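PDB 4XDN: MAU2 chromatid cohesion factor homolog from Saccharomyces cerevisiae, which forms a complex with SCC2 that is required for the association of cohesin with chromosomes, and so serves sister chromatid cohesion. Local coordinates for residues 52-55 / 56-60; 62-65 / 66-70; 369-372 / 373-377. All blocks are in the same frame, centred on the assembly; numbering follows the deposited sequence.

Interaction 1: residues 52-55 / 56-60; sequences SEEG and LKQYY
Glu-53 and Glu-54 reach forward over Leu-56, Lys-57 and Gln-58 in the first turns of helix 53-76, with Ser-52 at the N-cap. Four backbone bonds start the helix, beginning with Leu-56 N to Ser-52 O at 3.1 Å and ending with Tyr-59 N to Gly-55 O. Both glutamates send CG opposite the backbone nitrogen and then fold at the second torsion, which brings each carboxylate beside the residue four positions on. Glu-53 divides its oxygens: OE1 lies 4.0 Å from Leu-56 CD2, while OE2 comes beside CG of Lys-57. The main partner of OE1 lies outside this turn, a basic side chain of the other protein chain, probably SCC2, which pairs with it ionically. Lys-57 lays CG over Glu-53 O at 3.3 Å, but its ammonium leads away: NZ is 5.0 Å from Glu-54 OE1 and 6.5 Å from Glu-53 OE2, not in contact with either, so any attraction is probably modest. On the next side of the turn Glu-54 OE2 faces Gln-58 NE2 across 3.6 Å, the carboxylate and amide planes 58° apart; the kink in the glutamine (chi2 -132°) lifts its amide off the backbone, while CG stays against Glu-54 O. Tyr-59 sets CB on Gly-55 O and carries its hydroxyl to Met-369 N and Glu-98, joining the turn to two other helices. The ring of Tyr-60 meets an aromatic ring of the other chain at about 30°, and Tyr-59 CD2 stands 3.6 Å above the Tyr-60 ring plane, toward its rim.

Interaction 2: residues 62-65 / 66-70; sequences LMNM and SIQMF
The amides of Asn-64 and Gln-68 stand side by side and point the same way, one helical turn apart, with their planes almost perpendicular at 86°. The flat groups therefore do not stack: Gln-68 NE2 comes to the oxygen side of its neighbour, 3.5 Å from Asn-64 OD1, and is farther, 4.0 Å, from Asn-64 ND2. Two opposite torsion choices bring them together. Asn-64 turns CG away from its backbone nitrogen (chi1 -167°), whereas Gln-68 keeps CG beside its own nitrogen, low over the turn before, in an unusually tight approach of 2.9 Å to Asn-64 O. The bend at chi2 then swings NE2 back toward the preceding turn, next to Asn-64 OD1, with the glutamine amide the farther out from the helix. The other flat group, the ring of Phe-70, is turned to Glu-90 and Met-91 of helix 81-98.

The methionines give the second pair. Met-65 and Met-69 both bend twice beyond CB, and their chains touch loosely, Met-65 CE lying 4.4 Å from Met-69 CG. The tighter approach is to the backbone, with Met-69 CG 3.0 Å from Met-65 O. Ile-67 packs likewise, its CG1 branch set over Met-63 O at 3.2 Å. Below these side chains run four regular backbone bonds, from Ser-66 N to Leu-62 O through Met-69 N to Met-65 O. The buried Ser-66 hydroxyl bonds Ala-36 O of helix 29-45.

Met-65 and Met-69 meet Tyr-39 and Leu-35 of that helix, Met-63, Ser-66 and Phe-70 touch helix 81-98, and Asn-64 and Ile-67 pack on the other protein chain. Helix 53-76 thus lies between its sequence neighbours while another face meets the partner, consistent with a TPR-like helical array.

Interaction 3: residues 369-372 / 373-377; sequences MNEL and DSRIQ
Glu-371 O is gripped by two donors that come from the same face of its plane: Ser-374 OG at 2.7 Å and Arg-375 N at 3.1 Å. Ser-374 reaches it because its hydroxyl sits between the backbone nitrogen and carbonyl carbon (chi1 67°), bent back over the preceding turn. The other backbone bonds join Asp-373, Ser-374 and Ile-376 to the carbonyls four residues earlier.

A water donates to Asn-370 OD1 at 2.8 Å and to Asp-373 OD2, though the latter distance is too short to trust. Asp-373 is held mainly by backbone groups of the other protein chain, and Asn-370 ND2 bonds Tyr-60 OH.

The Glu-371 carboxylate meets the aliphatic part of the arginine, not its guanidinium: OE2 lies 3.6 Å from Arg-375 CG but 4.9 Å from Arg-375 NE. The guanidinium extends toward a long, weak ion pair with Glu-319.

In van der Waals contact, Leu-372 CD2 brushes the guanidinium obliquely, 4.2 Å from Arg-375 NH1, and Ile-376 CG1 lies 3.2 Å from Leu-372 O. Ser-374, bonding back to the i-3 carbonyl and sharing it with the i to i-4 amide of Arg-375, does what helix-borne serines commonly do.

Overall arrangement
From the N terminus, interaction 1 opens helix 53-76 and interaction 2 follows on the same helix, about 15 Å away between centres; interaction 3 comes some 300 residues later, at the start of helix 369-398. All three are local and in series, so none nests in or crosses another, and none closes a loop by itself. The long closure runs between interactions 1 and 3, where Tyr-59, Tyr-60 and Leu-56 meet Met-369 and Asn-370 and bring the two helix beginnings together. Interactions 2 and 3 do not touch. Residues of all three also face the other protein chain, so the partner runs past both helices.

Interaction 1: residues 52-55 / 56-60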
loop_
_atom_site.group_PDB
_atom_site.type_symbol
_atom_site.label_atom_id
_atom_site.label_comp_id
_atom_site.label_asym_id
_atom_site.label_seq_id
_atom_site.Cartn_x
_atom_site.Cartn_y
_atom_site.Cartn_z
ATOM N N SER A 52 18.582 3.190 -23.744
ATOM C CA SER A 52 19.753 2.337 -23.923
ATOM C C SER A 52 20.889 2.753 -22.996
ATOM O O SER A 52 20.798 3.764 -22.295
ATOM C CB SER A 52 20.225 2.383 -25.377
ATOM O OG SER A 52 20.656 3.687 -25.729
ATOM N N GLU A 53 21.961 1.965 -22.999
ATOM C CA GLU A 53 23.134 2.263 -22.187
ATOM C C GLU A 53 23.765 3.577 -22.624
ATOM O O GLU A 53 24.211 4.368 -21.795
ATOM C CB GLU A 53 24.161 1.132 -22.284
ATOM C CG GLU A 53 25.390 1.331 -21.404
ATOM C CD GLU A 53 25.064 1.295 -19.923
ATOM O OE1 GLU A 53 23.959 0.835 -19.563
ATOM O OE2 GLU A 53 25.913 1.728 -19.118
ATOM N N GLU A 54 23.802 3.796 -23.935
ATOM C CA GLU A 54 24.357 5.019 -24.500
ATOM C C GLU A 54 23.677 6.252 -23.912
ATOM O O GLU A 54 24.342 7.192 -23.481
ATOM C CB GLU A 54 24.212 5.009 -26.025
ATOM C CG GLU A 54 24.642 6.295 -26.719
ATOM C CD GLU A 54 26.111 6.619 -26.511
ATOM O OE1 GLU A 54 26.876 5.712 -26.117
ATOM O OE2 GLU A 54 26.500 7.784 -26.745
ATOM N N GLY A 55 22.348 6.236 -23.894
ATOM C CA GLY A 55 21.587 7.353 -23.372
ATOM C C GLY A 55 21.802 7.533 -21.883
ATOM O O GLY A 55 21.788 8.653 -21.372
ATOM N N LEU A 56 22.006 6.423 -21.184
ATOM C CA LEU A 56 22.241 6.456 -19.746
ATOM C C LEU A 56 23.598 7.086 -19.449
ATOM O O LEU A 56 23.750 7.826 -18.477
ATOM C CB LEU A 56 22.166 5.043 -19.163
ATOM C CG LEU A 56 21.976 4.908 -17.652
ATOM C CD1 LEU A 56 20.636 5.487 -17.204
ATOM C CD2 LEU A 56 22.088 3.446 -17.248
ATOM N N LYS A 57 24.579 6.788 -20.297
ATOM C CA LYS A 57 25.913 7.361 -20.170
ATOM C C LYS A 57 25.887 8.862 -20.422
ATOM O O LYS A 57 26.567 9.628 -19.741
ATOM C CB LYS A 57 26.881 6.689 -21.144
ATOM C CG LYS A 57 27.261 5.272 -20.753
ATOM C CD LYS A 57 28.171 4.631 -21.785
ATOM C CE LYS A 57 29.553 5.279 -21.775
ATOM N NZ LYS A 57 30.467 4.623 -22.766
ATOM N N GLN A 58 25.096 9.277 -21.405
ATOM C CA GLN A 58 24.969 10.690 -21.736
ATOM C C GLN A 58 24.244 11.448 -20.634
ATOM O O GLN A 58 24.638 12.559 -20.275
ATOM C CB GLN A 58 24.227 10.867 -23.062
ATOM C CG GLN A 58 24.926 10.232 -24.249
ATOM C CD GLN A 58 25.010 11.164 -25.436
ATOM O OE1 GLN A 58 25.578 12.254 -25.346
ATOM N NE2 GLN A 58 24.440 10.743 -26.559
ATOM N N TYR A 59 23.182 10.849 -20.104
ATOM C CA TYR A 59 22.417 11.471 -19.033
ATOM C C TYR A 59 23.298 11.728 -17.818
ATOM O O TYR A 59 23.308 12.825 -17.268
ATOM C CB TYR A 59 21.227 10.598 -18.633
ATOM C CG TYR A 59 20.516 11.086 -17.389
ATOM C CD1 TYR A 59 19.525 12.055 -17.467
ATOM C CD2 TYR A 59 20.840 10.581 -16.137
ATOM C CE1 TYR A 59 18.874 12.505 -16.333
ATOM C CE2 TYR A 59 20.196 11.026 -14.997
ATOM C CZ TYR A 59 19.214 11.988 -15.102
ATOM O OH TYR A 59 18.570 12.433 -13.967
ATOM N N TYR A 60 24.037 10.707 -17.404
ATOM C CA TYR A 60 24.896 10.824 -16.237
ATOM C C TYR A 60 26.187 11.564 -16.581
ATOM O O TYR A 60 26.853 12.103 -15.699
ATOM C CB TYR A 60 25.198 9.439 -15.660
ATOM C CG TYR A 60 24.101 8.898 -14.766
ATOM C CD1 TYR A 60 23.474 9.714 -13.834
ATOM C CD2 TYR A 60 23.691 7.574 -14.855
ATOM C CE1 TYR A 60 22.474 9.234 -13.018
ATOM C CE2 TYR A 60 22.688 7.083 -14.039
ATOM C CZ TYR A 60 22.085 7.921 -13.121
ATOM O OH TYR A 60 21.088 7.452 -12.298
#

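Interaction 2: residues 62-65 / 66-70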
loop_
_atom_site.group_PDB
_atom_site.type_symbol
_atom_site.label_atom_id
_atom_site.label_comp_id
_atom_site.label_asym_id
_atom_site.label_seq_id
_atom_site.Cartn_x
_atom_site.Cartn_y
_atom_site.Cartn_z
ATOM N N LEU A 62 26.111 14.269 -18.297
ATOM C CA LEU A 62 25.679 15.637 -18.040
ATOM C C LEU A 62 25.665 15.938 -16.545
ATOM O O LEU A 62 26.133 16.992 -16.115
ATOM C CB LEU A 62 24.292 15.878 -18.637
ATOM C CG LEU A 62 24.219 15.856 -20.167
ATOM C CD1 LEU A 62 22.781 15.723 -20.627
ATOM C CD2 LEU A 62 24.856 17.110 -20.751
ATOM N N MET A 63 25.127 15.010 -15.755
ATOM C CA MET A 63 25.056 15.193 -14.309
ATOM C C MET A 63 26.449 15.260 -13.701
ATOM O O MET A 63 26.696 16.028 -12.772
ATOM C CB MET A 63 24.260 14.060 -13.659
ATOM C CG MET A 63 22.770 14.101 -13.945
ATOM S SD MET A 63 22.006 15.656 -13.445
ATOM C CE MET A 63 20.274 15.268 -13.699
ATOM N N ASN A 64 27.357 14.449 -14.231
ATOM C CA ASN A 64 28.741 14.455 -13.788
ATOM C C ASN A 64 29.355 15.836 -13.990
ATOM O O ASN A 64 29.930 16.413 -13.067
ATOM C CB ASN A 64 29.546 13.398 -14.543
ATOM C CG ASN A 64 30.900 13.136 -13.919
ATOM O OD1 ASN A 64 31.039 13.128 -12.698
ATOM N ND2 ASN A 64 31.905 12.917 -14.757
ATOM N N MET A 65 29.212 16.368 -15.200
ATOM C CA MET A 65 29.713 17.699 -15.511
ATOM C C MET A 65 29.091 18.754 -14.606
ATOM O O MET A 65 29.792 19.623 -14.096
ATOM C CB MET A 65 29.442 18.044 -16.976
ATOM C CG MET A 65 30.472 17.481 -17.935
ATOM S SD MET A 65 32.127 18.157 -17.689
ATOM C CE MET A 65 31.853 19.877 -18.098
ATOM N N SER A 66 27.779 18.679 -14.402
ATOM C CA SER A 66 27.092 19.644 -13.551
ATOM C C SER A 66 27.681 19.650 -12.145
ATOM O O SER A 66 27.972 20.707 -11.586
ATOM C CB SER A 66 25.599 19.337 -13.483
ATOM O OG SER A 66 24.954 20.196 -12.557
ATOM N N ILE A 67 27.855 18.460 -11.579
ATOM C CA ILE A 67 28.412 18.322 -10.242
ATOM C C ILE A 67 29.842 18.850 -10.192
ATOM O O ILE A 67 30.212 19.563 -9.259
ATOM C CB ILE A 67 28.382 16.851 -9.778
ATOM C CG1 ILE A 67 26.934 16.396 -9.590
ATOM C CG2 ILE A 67 29.144 16.670 -8.466
ATOM C CD1 ILE A 67 26.764 14.892 -9.506
ATOM N N GLN A 68 30.640 18.502 -11.196
ATOM C CA GLN A 68 32.040 18.904 -11.224
ATOM C C GLN A 68 32.173 20.418 -11.354
ATOM O O GLN A 68 33.089 21.017 -10.792
ATOM C CB GLN A 68 32.775 18.207 -12.370
ATOM C CG GLN A 68 32.740 16.677 -12.287
ATOM C CD GLN A 68 34.099 16.028 -12.072
ATOM O OE1 GLN A 68 35.133 16.693 -12.031
ATOM N NE2 GLN A 68 34.097 14.707 -11.938
ATOM N N MET A 69 31.252 21.034 -12.088
ATOM C CA MET A 69 31.247 22.485 -12.241
ATOM C C MET A 69 30.870 23.156 -10.920
ATOM O O MET A 69 31.437 24.190 -10.555
ATOM C CB MET A 69 30.284 22.904 -13.355
ATOM C CG MET A 69 30.717 22.446 -14.754
ATOM S SD MET A 69 32.106 23.361 -15.438
ATOM C CE MET A 69 31.247 24.660 -16.316
ATOM N N PHE A 70 29.921 22.562 -10.199
ATOM C CA PHE A 70 29.569 23.041 -8.866
ATOM C C PHE A 70 30.760 22.926 -7.918
ATOM O O PHE A 70 31.062 23.856 -7.168
ATOM C CB PHE A 70 28.385 22.255 -8.291
ATOM C CG PHE A 70 27.040 22.698 -8.804
ATOM C CD1 PHE A 70 26.698 24.042 -8.845
ATOM C CD2 PHE A 70 26.111 21.761 -9.234
ATOM C CE1 PHE A 70 25.458 24.442 -9.311
ATOM C CE2 PHE A 70 24.870 22.156 -9.704
ATOM C CZ PHE A 70 24.543 23.497 -9.743
#

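Interaction 3: residues 369-372 / 373-377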
loop_
_atom_site.group_PDB
_atom_site.type_symbol
_atom_site.label_atom_id
_atom_site.label_comp_id
_atom_site.label_asym_id
_atom_site.label_seq_id
_atom_site.Cartn_x
_atom_site.Cartn_y
_atom_site.Cartn_z
ATOM N N MET A 369 15.860 11.443 -13.801
ATOM C CA MET A 369 15.508 10.197 -14.461
ATOM C C MET A 369 15.089 9.177 -13.407
ATOM O O MET A 369 14.186 8.373 -13.626
ATOM C CB MET A 369 16.690 9.674 -15.278
ATOM C CG MET A 369 16.484 8.292 -15.900
ATOM S SD MET A 369 18.048 7.505 -16.314
ATOM C CE MET A 369 18.689 7.149 -14.677
ATOM N N ASN A 370 15.751 9.225 -12.256
ATOM C CA ASN A 370 15.500 8.270 -11.188
ATOM C C ASN A 370 14.138 8.477 -10.526
ATOM O O ASN A 370 13.567 7.540 -9.970
ATOM C CB ASN A 370 16.616 8.350 -10.149
ATOM C CG ASN A 370 17.965 7.945 -10.718
ATOM O OD1 ASN A 370 18.182 6.781 -11.060
ATOM N ND2 ASN A 370 18.880 8.903 -10.818
ATOM N N GLU A 371 13.618 9.698 -10.586
ATOM C CA GLU A 371 12.256 9.958 -10.137
ATOM C C GLU A 371 11.271 9.301 -11.097
ATOM O O GLU A 371 10.310 8.661 -10.672
ATOM C CB GLU A 371 11.986 11.462 -10.035
ATOM C CG GLU A 371 10.525 11.825 -9.766
ATOM C CD GLU A 371 9.967 11.176 -8.507
ATOM O OE1 GLU A 371 10.748 10.919 -7.565
ATOM O OE2 GLU A 371 8.743 10.923 -8.460
ATOM N N LEU A 372 11.513 9.460 -12.395
ATOM C CA LEU A 372 10.671 8.827 -13.399
ATOM C C LEU A 372 10.778 7.311 -13.282
ATOM O O LEU A 372 9.804 6.594 -13.503
ATOM C CB LEU A 372 11.063 9.278 -14.805
ATOM C CG LEU A 372 11.071 10.786 -15.077
ATOM C CD1 LEU A 372 11.356 11.047 -16.550
ATOM C CD2 LEU A 372 9.765 11.447 -14.660
ATOM N N ASP A 373 11.967 6.836 -12.924
ATOM C CA ASP A 373 12.210 5.408 -12.761
ATOM C C ASP A 373 11.333 4.823 -11.655
ATOM O O ASP A 373 10.765 3.743 -11.809
ATOM C CB ASP A 373 13.688 5.153 -12.454
ATOM C CG ASP A 373 14.002 3.679 -12.273
ATOM O OD1 ASP A 373 13.356 2.845 -12.938
ATOM O OD2 ASP A 373 14.897 3.355 -11.465
ATOM N N SER A 374 11.223 5.544 -10.543
ATOM C CA SER A 374 10.432 5.078 -9.411
ATOM C C SER A 374 8.942 5.123 -9.733
ATOM O O SER A 374 8.174 4.274 -9.276
ATOM C CB SER A 374 10.724 5.917 -8.164
ATOM O OG SER A 374 10.265 7.246 -8.325
ATOM N N ARG A 375 8.535 6.117 -10.518
ATOM C CA ARG A 375 7.142 6.236 -10.932
ATOM C C ARG A 375 6.758 5.079 -11.851
ATOM O O ARG A 375 5.641 4.568 -11.787
ATOM C CB ARG A 375 6.896 7.571 -11.633
ATOM C CG ARG A 375 6.996 8.783 -10.722
ATOM C CD ARG A 375 6.759 10.067 -11.495
ATOM N NE ARG A 375 5.387 10.150 -11.985
ATOM C CZ ARG A 375 4.959 11.038 -12.879
ATOM N NH1 ARG A 375 5.797 11.924 -13.399
ATOM N NH2 ARG A 375 3.688 11.033 -13.259
ATOM N N ILE A 376 7.692 4.672 -12.704
ATOM C CA ILE A 376 7.471 3.544 -13.602
ATOM C C ILE A 376 7.362 2.249 -12.803
ATOM O O ILE A 376 6.587 1.358 -13.148
ATOM C CB ILE A 376 8.607 3.429 -14.637
ATOM C CG1 ILE A 376 8.535 4.600 -15.618
ATOM C CG2 ILE A 376 8.522 2.114 -15.411
ATOM C CD1 ILE A 376 9.806 4.812 -16.412
ATOM N N GLN A 377 8.146 2.154 -11.735
ATOM C CA GLN A 377 8.152 0.969 -10.891
ATOM C C GLN A 377 6.795 0.808 -10.207
ATOM O O GLN A 377 6.283 -0.307 -10.069
ATOM C CB GLN A 377 9.276 1.065 -9.856
ATOM C CG GLN A 377 9.789 -0.276 -9.353
ATOM C CD GLN A 377 10.678 -0.992 -10.361
ATOM O OE1 GLN A 377 10.632 -0.718 -11.560
ATOM N NE2 GLN A 377 11.497 -1.918 -9.869
HETATM O O HOH W 1 16.451 4.701 -10.171
#